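Local coordinates for transcriptional regulator, LysR family (Vibrio cholerae, PDB 3SZP), which activates virulence genes as a LysR-type transcription factor, probably by binding DNA through a winged helix-turn-helix domain, at residues L8-V13 against L71-A76; V12-S17 against R63-C68; S17-S22 against I27-I32; R46-H51 against L55-A60. All blocks are in the same frame, centred on the assembly; numbering follows the deposited sequence.

Interaction 1 (L8-V13 against L71-A76); sequences LFRLVV and LLERLA
The Arg10 guanidinium is the flat group that reaches from helix 3-15 to Leu72 and Glu73 on helix 59-83. One of its faces carries Leu11 CD2, its neighbour in the chain, 3.6 Å above the plane and shifted toward the rim. Leu72 CB and Glu73 CG approach the same group obliquely. The Glu73 carboxylate is turned almost at right angles to it, with 84° between the planes.

The contact sets CD, NE and NH1 of the arginine against aliphatic carbons of Leu72 and Glu73. Arg10 NE lies 3.6 Å from Leu72 CB. Arg10 CD sits 3.9 Å from both Leu72 CB and Leu72 CD1. The two side chains lie alongside each other, pointing opposite ways. Farther out, Arg10 NH1 comes within 3.7 Å of Glu73 CG. The arginine runs out straight through its first two torsions, and the bend at chi3 (69°) brings NE to Leu72 CB.

No hydrogen bond joins the two segments. Arg10 NH1 and Glu73 OE2 carry opposite charges but stay 4.3 Å apart, beyond a salt bridge. The firm polar partners of the guanidinium are on its own helix: NH1 forms a salt bridge with Glu14, and NH2 bonds to Asn7 OD1. Leu72 also packs on Leu3 of the second subunit. The contact thus joins the first helix of the DNA-binding domain to the long helix that packs on the second subunit. It pairs aliphatic packing with a charged group held from its own side, and Glu73 would add at most a longer-range attraction.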
loop_
_atom_site.group_PDB
_atom_site.type_symbol
_atom_site.label_atom_id
_atom_site.label_comp_id
_atom_site.label_asym_id
_atom_site.label_seq_id
_atom_site.Cartn_x
_atom_site.Cartn_y
_atom_site.Cartn_z
ATOM N N LEU A 8 15.149 -8.760 16.968
ATOM C CA LEU A 8 14.936 -8.646 15.527
ATOM C C LEU A 8 13.852 -7.605 15.270
ATOM O O LEU A 8 13.941 -6.822 14.330
ATOM C CB LEU A 8 14.517 -9.983 14.905
ATOM C CG LEU A 8 14.141 -9.833 13.412
ATOM C CD1 LEU A 8 15.362 -9.352 12.620
ATOM C CD2 LEU A 8 13.596 -11.129 12.802
ATOM N N PHE A 9 12.833 -7.608 16.123
ATOM C CA PHE A 9 11.761 -6.621 16.053
ATOM C C PHE A 9 12.342 -5.225 16.205
ATOM O O PHE A 9 12.049 -4.336 15.413
ATOM C CB PHE A 9 10.723 -6.901 17.141
ATOM C CG PHE A 9 9.895 -5.702 17.529
ATOM C CD1 PHE A 9 8.901 -5.211 16.679
ATOM C CD2 PHE A 9 10.089 -5.081 18.756
ATOM C CE1 PHE A 9 8.121 -4.118 17.052
ATOM C CE2 PHE A 9 9.294 -3.992 19.139
ATOM C CZ PHE A 9 8.321 -3.504 18.280
ATOM N N ARG A 10 13.190 -5.038 17.209
ATOM C CA ARG A 10 13.881 -3.767 17.370
ATOM C C ARG A 10 14.615 -3.335 16.093
ATOM O O ARG A 10 14.543 -2.169 15.703
ATOM C CB ARG A 10 14.865 -3.836 18.535
ATOM C CG ARG A 10 15.746 -2.594 18.668
ATOM C CD ARG A 10 16.780 -2.745 19.779
ATOM N NE ARG A 10 17.816 -3.731 19.468
ATOM C CZ ARG A 10 19.028 -3.430 18.996
ATOM N NH1 ARG A 10 19.362 -2.168 18.750
ATOM N NH2 ARG A 10 19.910 -4.395 18.754
ATOM N N LEU A 11 15.319 -4.268 15.446
ATOM C CA LEU A 11 16.117 -3.940 14.265
ATOM C C LEU A 11 15.221 -3.568 13.093
ATOM O O LEU A 11 15.560 -2.703 12.278
ATOM C CB LEU A 11 17.024 -5.110 13.858
ATOM C CG LEU A 11 18.145 -5.575 14.786
ATOM C CD1 LEU A 11 18.952 -6.694 14.119
ATOM C CD2 LEU A 11 19.056 -4.424 15.180
ATOM N N VAL A 12 14.087 -4.253 12.995
ATOM C CA VAL A 12 13.123 -3.954 11.948
ATOM C C VAL A 12 12.633 -2.512 12.084
ATOM O O VAL A 12 12.531 -1.793 11.100
ATOM C CB VAL A 12 11.942 -4.933 11.988
ATOM C CG1 VAL A 12 10.752 -4.372 11.220
ATOM C CG2 VAL A 12 12.371 -6.321 11.439
ATOM N N VAL A 13 12.347 -2.095 13.312
ATOM C CA VAL A 13 11.878 -0.736 13.558
ATOM C C VAL A 13 12.953 0.276 13.188
ATOM O O VAL A 13 12.670 1.286 12.559
ATOM C CB VAL A 13 11.469 -0.528 15.042
ATOM C CG1 VAL A 13 11.072 0.918 15.291
ATOM C CG2 VAL A 13 10.335 -1.457 15.413
ATOM N N LEU A 71 17.965 -1.612 26.884
ATOM C CA LEU A 71 18.565 -2.841 27.387
ATOM C C LEU A 71 19.130 -3.714 26.265
ATOM O O LEU A 71 20.173 -4.339 26.431
ATOM C CB LEU A 71 17.553 -3.648 28.196
ATOM C CG LEU A 71 17.077 -3.037 29.514
ATOM C CD1 LEU A 71 16.088 -3.965 30.205
ATOM C CD2 LEU A 71 18.257 -2.741 30.412
ATOM N N LEU A 72 18.433 -3.772 25.134
ATOM C CA LEU A 72 18.917 -4.561 24.011
ATOM C C LEU A 72 20.168 -3.921 23.408
ATOM O O LEU A 72 21.089 -4.617 23.002
ATOM C CB LEU A 72 17.831 -4.745 22.956
ATOM C CG LEU A 72 16.636 -5.623 23.343
ATOM C CD1 LEU A 72 15.457 -5.374 22.404
ATOM C CD2 LEU A 72 17.012 -7.095 23.357
ATOM N N GLU A 73 20.201 -2.593 23.370
ATOM C CA GLU A 73 21.389 -1.876 22.923
ATOM C C GLU A 73 22.591 -2.125 23.844
ATOM O O GLU A 73 23.684 -2.416 23.369
ATOM C CB GLU A 73 21.110 -0.378 22.806
ATOM C CG GLU A 73 20.328 0.015 21.554
ATOM C CD GLU A 73 19.398 1.198 21.799
ATOM O OE1 GLU A 73 19.498 1.825 22.883
ATOM O OE2 GLU A 73 18.560 1.495 20.917
ATOM N N ARG A 74 22.383 -2.010 25.153
ATOM C CA ARG A 74 23.453 -2.233 26.122
ATOM C C ARG A 74 24.029 -3.640 25.998
ATOM O O ARG A 74 25.248 -3.826 25.991
ATOM C CB ARG A 74 22.959 -1.996 27.552
ATOM C CG ARG A 74 22.464 -0.577 27.821
ATOM C CD ARG A 74 21.999 -0.413 29.267
ATOM N NE ARG A 74 23.111 -0.525 30.210
ATOM C CZ ARG A 74 23.005 -0.364 31.528
ATOM N NH1 ARG A 74 21.829 -0.087 32.077
ATOM N NH2 ARG A 74 24.081 -0.480 32.298
ATOM N N LEU A 75 23.147 -4.630 25.908
ATOM C CA LEU A 75 23.575 -6.012 25.737
ATOM C C LEU A 75 24.395 -6.176 24.467
ATOM O O LEU A 75 25.424 -6.838 24.473
ATOM C CB LEU A 75 22.373 -6.956 25.718
ATOM C CG LEU A 75 21.790 -7.280 27.095
ATOM C CD1 LEU A 75 20.428 -7.962 26.980
ATOM C CD2 LEU A 75 22.767 -8.136 27.899
ATOM N N ALA A 76 23.937 -5.567 23.378
ATOM C CA ALA A 76 24.665 -5.660 22.115
ATOM C C ALA A 76 26.056 -5.053 22.250
ATOM O O ALA A 76 27.053 -5.703 21.949
ATOM C CB ALA A 76 23.898 -4.989 20.998
#

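Interaction 2 (V12-S17 against R63-C68); sequences VVENGS and RFYKDC
In the winged helix-turn-helix domain, Val13 and Glu14, near the end of the first helix, meet Tyr65 on the long helix 59-83. This long helix is the linker helix of LysR-type regulators. Tyr65 receives both residues of helix 3-15, one over its ring and one at its rim.

Val13 lays a methyl on the ring face. Its CG1 stands 3.6 Å from the Tyr65 ring centroid and only 11° off the normal, a well-centred CH-pi contact. The nearest ring atom to CG1 is Tyr65 CE1, also at 3.6 Å. CG1 is anti to the Val13 backbone N (chi1 176°), and this turns it to the ring. Val13 CG2 lies farther off, 4.2 Å from Tyr65 CD1, and packs on Leu57 of the wing. The first helix ends just beyond, where Gly16 has positive phi.

Tyr65 belongs to a stretch of helix 59-83 that also meets the second subunit. There Arg63 forms a salt bridge with Glu85 of that subunit, and its NE forms another with Asp67 of its own helix. Phe64 and Cys68 pack on Ile82 of the second subunit.

Glu14 comes to the edge of the tyrosine instead of its face. Its carboxylate makes no bond to Tyr65. Glu14 OE2 forms a salt bridge with Arg10 one turn earlier. The Glu14 and Tyr65 side chains cross at about a right angle, and Glu14 CG lies near the ring plane, 3.8 Å from Tyr65 OH.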
loop_
_atom_site.group_PDB
_atom_site.type_symbol
_atom_site.label_atom_id
_atom_site.label_comp_id
_atom_site.label_asym_id
_atom_site.label_seq_id
_atom_site.Cartn_x
_atom_site.Cartn_y
_atom_site.Cartn_z
ATOM N N VAL A 12 14.087 -4.253 12.995
ATOM C CA VAL A 12 13.123 -3.954 11.948
ATOM C C VAL A 12 12.633 -2.512 12.084
ATOM O O VAL A 12 12.531 -1.793 11.100
ATOM C CB VAL A 12 11.942 -4.933 11.988
ATOM C CG1 VAL A 12 10.752 -4.372 11.220
ATOM C CG2 VAL A 12 12.371 -6.321 11.439
ATOM N N VAL A 13 12.347 -2.095 13.312
ATOM C CA VAL A 13 11.878 -0.736 13.558
ATOM C C VAL A 13 12.953 0.276 13.188
ATOM O O VAL A 13 12.670 1.286 12.559
ATOM C CB VAL A 13 11.469 -0.528 15.042
ATOM C CG1 VAL A 13 11.072 0.918 15.291
ATOM C CG2 VAL A 13 10.335 -1.457 15.413
ATOM N N GLU A 14 14.194 -0.008 13.567
ATOM C CA GLU A 14 15.298 0.894 13.269
ATOM C C GLU A 14 15.547 1.064 11.773
ATOM O O GLU A 14 15.803 2.171 11.301
ATOM C CB GLU A 14 16.566 0.422 13.963
ATOM C CG GLU A 14 16.503 0.594 15.459
ATOM C CD GLU A 14 17.700 -0.006 16.155
ATOM O OE1 GLU A 14 18.591 -0.560 15.454
ATOM O OE2 GLU A 14 17.746 0.078 17.410
ATOM N N ASN A 15 15.471 -0.034 11.030
ATOM C CA ASN A 15 15.681 0.014 9.584
ATOM C C ASN A 15 14.446 0.496 8.819
ATOM O O ASN A 15 14.557 1.127 7.763
ATOM C CB ASN A 15 16.150 -1.346 9.065
ATOM C CG ASN A 15 17.502 -1.747 9.628
ATOM O OD1 ASN A 15 18.516 -1.093 9.370
ATOM N ND2 ASN A 15 17.529 -2.833 10.387
ATOM N N GLY A 16 13.271 0.186 9.353
ATOM C CA GLY A 16 12.035 0.688 8.789
ATOM C C GLY A 16 11.344 -0.214 7.777
ATOM O O GLY A 16 10.285 0.154 7.258
ATOM N N SER A 17 11.939 -1.369 7.486
ATOM C CA SER A 17 11.313 -2.364 6.618
ATOM C C SER A 17 11.976 -3.740 6.755
ATOM O O SER A 17 13.096 -3.855 7.271
ATOM C CB SER A 17 11.358 -1.917 5.155
ATOM O OG SER A 17 12.627 -2.155 4.578
ATOM N N ARG A 63 5.290 0.574 22.780
ATOM C CA ARG A 63 5.724 0.366 24.153
ATOM C C ARG A 63 6.939 -0.584 24.228
ATOM O O ARG A 63 7.889 -0.330 24.969
ATOM C CB ARG A 63 4.548 -0.182 24.970
ATOM C CG ARG A 63 4.833 -0.421 26.431
ATOM C CD ARG A 63 4.785 0.871 27.231
ATOM N NE ARG A 63 5.205 0.619 28.602
ATOM C CZ ARG A 63 4.389 0.224 29.577
ATOM N NH1 ARG A 63 3.083 0.050 29.346
ATOM N NH2 ARG A 63 4.883 0.014 30.797
ATOM N N PHE A 64 6.909 -1.668 23.459
ATOM C CA PHE A 64 8.031 -2.610 23.450
ATOM C C PHE A 64 9.316 -1.977 22.909
ATOM O O PHE A 64 10.391 -2.138 23.496
ATOM C CB PHE A 64 7.689 -3.894 22.686
ATOM C CG PHE A 64 6.958 -4.919 23.518
ATOM C CD1 PHE A 64 7.668 -5.814 24.318
ATOM C CD2 PHE A 64 5.570 -4.979 23.513
ATOM C CE1 PHE A 64 7.020 -6.765 25.084
ATOM C CE2 PHE A 64 4.901 -5.920 24.272
ATOM C CZ PHE A 64 5.637 -6.822 25.074
ATOM N N TYR A 65 9.205 -1.240 21.816
ATOM C CA TYR A 65 10.369 -0.600 21.217
ATOM C C TYR A 65 11.006 0.402 22.171
ATOM O O TYR A 65 12.194 0.312 22.467
ATOM C CB TYR A 65 9.994 0.094 19.907
ATOM C CG TYR A 65 11.143 0.849 19.276
ATOM C CD1 TYR A 65 12.247 0.176 18.757
ATOM C CD2 TYR A 65 11.126 2.236 19.199
ATOM C CE1 TYR A 65 13.302 0.867 18.175
ATOM C CE2 TYR A 65 12.178 2.941 18.614
ATOM C CZ TYR A 65 13.266 2.250 18.107
ATOM O OH TYR A 65 14.310 2.949 17.525
ATOM N N LYS A 66 10.215 1.357 22.647
ATOM C CA LYS A 66 10.721 2.407 23.521
ATOM C C LYS A 66 11.361 1.830 24.786
ATOM O O LYS A 66 12.471 2.193 25.131
ATOM C CB LYS A 66 9.602 3.400 23.873
ATOM C CG LYS A 66 10.073 4.688 24.558
ATOM C CD LYS A 66 11.213 5.354 23.760
ATOM C CE LYS A 66 11.399 6.849 24.111
ATOM N NZ LYS A 66 11.672 7.112 25.565
ATOM N N ASP A 67 10.661 0.918 25.452
ATOM C CA ASP A 67 11.074 0.404 26.760
ATOM C C ASP A 67 12.225 -0.596 26.717
ATOM O O ASP A 67 13.169 -0.484 27.492
ATOM C CB ASP A 67 9.886 -0.228 27.493
ATOM C CG ASP A 67 8.952 0.810 28.083
ATOM O OD1 ASP A 67 9.031 1.967 27.628
ATOM O OD2 ASP A 67 8.151 0.480 28.993
ATOM N N CYS A 68 12.130 -1.580 25.827
ATOM C CA CYS A 68 13.115 -2.651 25.759
ATOM C C CYS A 68 14.388 -2.295 25.004
ATOM O O CYS A 68 15.441 -2.877 25.268
ATOM C CB CYS A 68 12.510 -3.892 25.113
ATOM S SG CYS A 68 11.165 -4.595 26.039
#

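Interaction 3 (S17-S22 against I27-I32); sequences SYTSTS and IPVATI
Tyr18 and Ile32 lie side by side with their ends pointing opposite ways, and the isoleucine methyl CG2 sits over one face of the tyrosine ring. CG2 lies 3.8 Å from the ring centroid and 20° off the normal, a CH-pi contact offset toward the CD1 side. Tyr18 CD1 is the nearest ring atom, at 3.6 Å. The other branch of Ile32 turns to the backbone of helix 18-25. Its CD1 touches Tyr18 O and Ser22 N, and Thr21 CG2 lies against it from another direction.

Val29 packs beside Ile32 with both methyls. CG1 meets Tyr18 CB at 4.0 Å, oblique to the ring. CG2 rests 3.8 Å from Ser22 CB and is also near Thr19 OG1.

These residues form the helix-turn-helix. Helix 18-25 packs on the start of helix 29-43, which in this family is the recognition helix. A single hydrogen bond runs between the two segments, from Ser22 OG to Ile27 O at 2.7 Å. Ile27 N bonds to Thr25 OG1. The serine hydroxyl is anti to its own backbone N (chi1 176°) and meets the carbonyl from above its plane. Gln129 NE2 of the third subunit bonds to the same OG.

Helix 18-25 is fixed at its start too. Ser17 OG accepts from Ser20 N as an N-cap. Ser17 O takes Thr21 N and Thr21 OG1 from opposite faces of its plane. The chemistry is therefore divided: apolar branches make up most of the packing between the helices, while the Ser22 hydroxyl anchors the peptide that leads into the recognition helix.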
loop_
_atom_site.group_PDB
_atom_site.type_symbol
_atom_site.label_atom_id
_atom_site.label_comp_id
_atom_site.label_asym_id
_atom_site.label_seq_id
_atom_site.Cartn_x
_atom_site.Cartn_y
_atom_site.Cartn_z
ATOM N N SER A 17 11.939 -1.369 7.486
ATOM C CA SER A 17 11.313 -2.364 6.618
ATOM C C SER A 17 11.976 -3.740 6.755
ATOM O O SER A 17 13.096 -3.855 7.271
ATOM C CB SER A 17 11.358 -1.917 5.155
ATOM O OG SER A 17 12.627 -2.155 4.578
ATOM N N TYR A 18 11.288 -4.778 6.285
ATOM C CA TYR A 18 11.824 -6.132 6.349
ATOM C C TYR A 18 12.959 -6.309 5.356
ATOM O O TYR A 18 13.966 -6.936 5.671
ATOM C CB TYR A 18 10.746 -7.177 6.070
ATOM C CG TYR A 18 9.759 -7.421 7.193
ATOM C CD1 TYR A 18 9.929 -6.850 8.438
ATOM C CD2 TYR A 18 8.652 -8.239 6.995
ATOM C CE1 TYR A 18 9.018 -7.082 9.457
ATOM C CE2 TYR A 18 7.736 -8.475 8.000
ATOM C CZ TYR A 18 7.919 -7.896 9.231
ATOM O OH TYR A 18 7.002 -8.129 10.243
ATOM N N THR A 19 12.781 -5.773 4.148
ATOM C CA THR A 19 13.798 -5.850 3.105
ATOM C C THR A 19 15.071 -5.126 3.548
ATOM O O THR A 19 16.180 -5.632 3.388
ATOM C CB THR A 19 13.297 -5.256 1.758
ATOM O OG1 THR A 19 12.399 -6.178 1.110
ATOM C CG2 THR A 19 14.471 -4.960 0.823
ATOM N N SER A 20 14.904 -3.935 4.102
ATOM C CA SER A 20 16.034 -3.180 4.603
ATOM C C SER A 20 16.737 -3.988 5.690
ATOM O O SER A 20 17.959 -4.076 5.732
ATOM C CB SER A 20 15.565 -1.842 5.168
ATOM O OG SER A 20 16.605 -1.232 5.913
ATOM N N THR A 21 15.946 -4.595 6.558
ATOM C CA THR A 21 16.490 -5.409 7.634
ATOM C C THR A 21 17.159 -6.675 7.102
ATOM O O THR A 21 18.237 -7.065 7.564
ATOM C CB THR A 21 15.411 -5.737 8.685
ATOM O OG1 THR A 21 14.877 -4.510 9.211
ATOM C CG2 THR A 21 15.999 -6.560 9.816
ATOM N N SER A 22 16.516 -7.297 6.121
ATOM C CA SER A 22 17.018 -8.496 5.483
ATOM C C SER A 22 18.413 -8.228 4.918
ATOM O O SER A 22 19.340 -9.029 5.097
ATOM C CB SER A 22 16.058 -8.905 4.367
ATOM O OG SER A 22 16.516 -10.022 3.623
ATOM N N ILE A 27 19.160 -12.108 6.814
ATOM C CA ILE A 27 18.010 -12.964 7.105
ATOM C C ILE A 27 16.968 -12.745 6.020
ATOM O O ILE A 27 16.535 -11.616 5.823
ATOM C CB ILE A 27 17.353 -12.631 8.469
ATOM C CG1 ILE A 27 18.400 -12.641 9.596
ATOM C CG2 ILE A 27 16.258 -13.631 8.751
ATOM C CD1 ILE A 27 17.850 -12.315 11.013
ATOM N N PRO A 28 16.565 -13.814 5.306
ATOM C CA PRO A 28 15.534 -13.621 4.272
ATOM C C PRO A 28 14.286 -12.984 4.860
ATOM O O PRO A 28 13.945 -13.226 6.029
ATOM C CB PRO A 28 15.218 -15.050 3.802
ATOM C CG PRO A 28 16.485 -15.817 4.112
ATOM C CD PRO A 28 17.006 -15.215 5.393
ATOM N N VAL A 29 13.615 -12.181 4.043
ATOM C CA VAL A 29 12.362 -11.556 4.443
ATOM C C VAL A 29 11.376 -12.588 4.985
ATOM O O VAL A 29 10.790 -12.382 6.034
ATOM C CB VAL A 29 11.739 -10.752 3.285
ATOM C CG1 VAL A 29 10.300 -10.355 3.610
ATOM C CG2 VAL A 29 12.606 -9.522 2.990
ATOM N N ALA A 30 11.211 -13.704 4.283
ATOM C CA ALA A 30 10.233 -14.709 4.712
ATOM C C ALA A 30 10.523 -15.189 6.132
ATOM O O ALA A 30 9.609 -15.405 6.929
ATOM C CB ALA A 30 10.194 -15.891 3.732
ATOM N N THR A 31 11.803 -15.359 6.448
ATOM C CA THR A 31 12.190 -15.784 7.789
ATOM C C THR A 31 11.977 -14.669 8.834
ATOM O O THR A 31 11.558 -14.934 9.961
ATOM C CB THR A 31 13.652 -16.312 7.807
ATOM O OG1 THR A 31 13.733 -17.489 6.985
ATOM C CG2 THR A 31 14.105 -16.643 9.227
ATOM N N ILE A 32 12.259 -13.425 8.447
ATOM C CA ILE A 32 11.955 -12.276 9.293
ATOM C C ILE A 32 10.460 -12.209 9.603
ATOM O O ILE A 32 10.064 -11.976 10.746
ATOM C CB ILE A 32 12.364 -10.930 8.653
ATOM C CG1 ILE A 32 13.882 -10.833 8.507
ATOM C CG2 ILE A 32 11.806 -9.744 9.492
ATOM C CD1 ILE A 32 14.359 -9.489 7.912
#

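Interaction 4 (R46-H51 against L55-A60); sequences RLLNRH and LTLTEA
Thr58 has OG1 between its backbone N and carbonyl carbon (chi1 60°), which aims the hydroxyl at Arg46 across the base of the wing, the beta hairpin of the winged helix-turn-helix. OG1 donates to Arg46 O at 2.7 Å. It also caps helix 59-83 by accepting from Gly61 N.

Beyond this base the strands 48-51 and 54-57 run antiparallel. Asn49 and Thr56 form a hydrogen-bonded pair, with Asn49 N to Thr56 O at 2.6 Å and Thr56 N to Asn49 O at 3.0 Å. Thr58 N to Leu47 O at 3.0 Å adds a backbone bond next to the strands.

One face of the hairpin is apolar. Leu48 CD2 sits 3.6 Å from Leu55 CD2 and 3.5 Å from Leu57 CD2, the latter tighter than usual for two carbons. Phe9 and Val12 of the first helix pack on this face.

Asn49 and Thr56 point to the other face, where Thr56 OG1 is close to Asn49 CB. The extended Arg46 side chain grips Asn49 side-on through two nitrogens. Both bonds go to one oxygen: Arg46 NE to Asn49 OD1 is 2.9 Å, and Arg46 NH2 to Asn49 OD1 is 3.2 Å.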
loop_
_atom_site.group_PDB
_atom_site.type_symbol
_atom_site.label_atom_id
_atom_site.label_comp_id
_atom_site.label_asym_id
_atom_site.label_seq_id
_atom_site.Cartn_x
_atom_site.Cartn_y
_atom_site.Cartn_z
ATOM N N ARG A 46 -0.240 -8.006 18.787
ATOM C CA ARG A 46 0.197 -7.478 17.506
ATOM C C ARG A 46 1.135 -6.313 17.792
ATOM O O ARG A 46 0.794 -5.400 18.532
ATOM C CB ARG A 46 -1.014 -7.015 16.687
ATOM C CG ARG A 46 -0.738 -6.590 15.248
ATOM C CD ARG A 46 -2.071 -6.268 14.551
ATOM N NE ARG A 46 -1.893 -5.708 13.220
ATOM C CZ ARG A 46 -1.672 -6.424 12.111
ATOM N NH1 ARG A 46 -1.599 -7.755 12.161
ATOM N NH2 ARG A 46 -1.525 -5.803 10.942
ATOM N N LEU A 47 2.320 -6.353 17.206
ATOM C CA LEU A 47 3.337 -5.323 17.447
ATOM C C LEU A 47 3.502 -4.339 16.291
ATOM O O LEU A 47 3.854 -3.189 16.513
ATOM C CB LEU A 47 4.700 -5.952 17.756
ATOM C CG LEU A 47 4.781 -6.744 19.058
ATOM C CD1 LEU A 47 6.161 -7.338 19.187
ATOM C CD2 LEU A 47 4.454 -5.867 20.273
ATOM N N LEU A 48 3.278 -4.807 15.066
ATOM C CA LEU A 48 3.551 -4.033 13.857
ATOM C C LEU A 48 2.376 -4.092 12.919
ATOM O O LEU A 48 1.711 -5.119 12.805
ATOM C CB LEU A 48 4.730 -4.626 13.086
ATOM C CG LEU A 48 6.121 -4.586 13.704
ATOM C CD1 LEU A 48 7.099 -5.415 12.877
ATOM C CD2 LEU A 48 6.584 -3.140 13.797
ATOM N N ASN A 49 2.145 -2.989 12.222
ATOM C CA ASN A 49 1.247 -2.978 11.088
ATOM C C ASN A 49 2.039 -2.943 9.783
ATOM O O ASN A 49 3.059 -2.255 9.676
ATOM C CB ASN A 49 0.299 -1.779 11.170
ATOM C CG ASN A 49 -0.724 -1.921 12.285
ATOM O OD1 ASN A 49 -1.396 -2.955 12.406
ATOM N ND2 ASN A 49 -0.845 -0.884 13.113
ATOM N N ARG A 50 1.570 -3.704 8.803
ATOM C CA ARG A 50 2.161 -3.687 7.474
ATOM C C ARG A 50 1.097 -3.326 6.451
ATOM O O ARG A 50 0.306 -4.171 6.036
ATOM C CB ARG A 50 2.781 -5.044 7.136
ATOM C CG ARG A 50 4.131 -5.301 7.790
ATOM C CD ARG A 50 4.305 -6.779 8.110
ATOM N NE ARG A 50 3.321 -7.227 9.092
ATOM C CZ ARG A 50 3.113 -8.497 9.423
ATOM N NH1 ARG A 50 3.821 -9.459 8.845
ATOM N NH2 ARG A 50 2.194 -8.803 10.328
ATOM N N HIS A 51 1.064 -2.057 6.069
ATOM C CA HIS A 51 0.209 -1.616 4.983
ATOM C C HIS A 51 1.105 -1.056 3.884
ATOM O O HIS A 51 2.074 -0.346 4.173
ATOM C CB HIS A 51 -0.788 -0.562 5.481
ATOM C CG HIS A 51 -1.717 -0.055 4.423
ATOM N ND1 HIS A 51 -1.759 1.271 4.043
ATOM C CD2 HIS A 51 -2.646 -0.689 3.667
ATOM C CE1 HIS A 51 -2.668 1.429 3.098
ATOM N NE2 HIS A 51 -3.223 0.255 2.852
ATOM N N LEU A 55 5.644 0.394 7.177
ATOM C CA LEU A 55 5.652 -0.356 8.421
ATOM C C LEU A 55 5.445 0.593 9.603
ATOM O O LEU A 55 6.171 1.568 9.761
ATOM C CB LEU A 55 6.975 -1.105 8.556
ATOM C CG LEU A 55 7.157 -2.018 9.760
ATOM C CD1 LEU A 55 8.160 -3.104 9.428
ATOM C CD2 LEU A 55 7.599 -1.206 10.970
ATOM N N THR A 56 4.447 0.316 10.429
ATOM C CA THR A 56 4.193 1.160 11.587
ATOM C C THR A 56 3.880 0.330 12.827
ATOM O O THR A 56 3.444 -0.812 12.732
ATOM C CB THR A 56 3.035 2.113 11.342
ATOM O OG1 THR A 56 1.826 1.358 11.238
ATOM C CG2 THR A 56 3.251 2.909 10.050
ATOM N N LEU A 57 4.087 0.929 13.994
ATOM C CA LEU A 57 3.981 0.215 15.263
ATOM C C LEU A 57 2.581 0.322 15.823
ATOM O O LEU A 57 1.931 1.360 15.685
ATOM C CB LEU A 57 4.970 0.805 16.264
ATOM C CG LEU A 57 6.440 0.480 15.986
ATOM C CD1 LEU A 57 7.349 1.457 16.708
ATOM C CD2 LEU A 57 6.728 -0.913 16.440
ATOM N N THR A 58 2.108 -0.752 16.450
ATOM C CA THR A 58 0.867 -0.658 17.197
ATOM C C THR A 58 1.227 0.076 18.482
ATOM O O THR A 58 2.400 0.425 18.668
ATOM C CB THR A 58 0.320 -2.048 17.510
ATOM O OG1 THR A 58 1.281 -2.767 18.298
ATOM C CG2 THR A 58 0.056 -2.812 16.202
ATOM N N GLU A 59 0.252 0.299 19.366
ATOM C CA GLU A 59 0.543 0.893 20.669
ATOM C C GLU A 59 1.458 -0.042 21.444
ATOM O O GLU A 59 2.422 0.389 22.045
ATOM C CB GLU A 59 -0.741 1.147 21.476
ATOM C CG GLU A 59 -1.827 1.853 20.680
ATOM C CD GLU A 59 -3.078 2.171 21.510
ATOM O OE1 GLU A 59 -3.925 2.933 21.018
ATOM O OE2 GLU A 59 -3.214 1.663 22.647
ATOM N N ALA A 60 1.128 -1.325 21.433
ATOM C CA ALA A 60 1.952 -2.347 22.065
ATOM C C ALA A 60 3.361 -2.355 21.466
ATOM O O ALA A 60 4.345 -2.351 22.201
ATOM C CB ALA A 60 1.309 -3.704 21.925
#

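Overall arrangement
From the N terminus, helix 3-15 opens both interaction 1 and interaction 2, which share Val12 and Val13. Interaction 3 follows at once, sharing Ser17 with interaction 2, and closes the short turn between helices 18-25 and 29-43. Interaction 4 then closes the wing hairpin and leads into helix 59-83. That helix returns to helix 3-15, closing interaction 2 at 63-68 first and interaction 1 at 71-76 after it. Both of these long loops enclose interactions 3 and 4, which lie in series. Val12 touches Tyr18 of interaction 3, and Tyr18 touches Arg50 of the hairpin. Together they tie the helix-turn-helix and wing to the long helix contacting the second subunit.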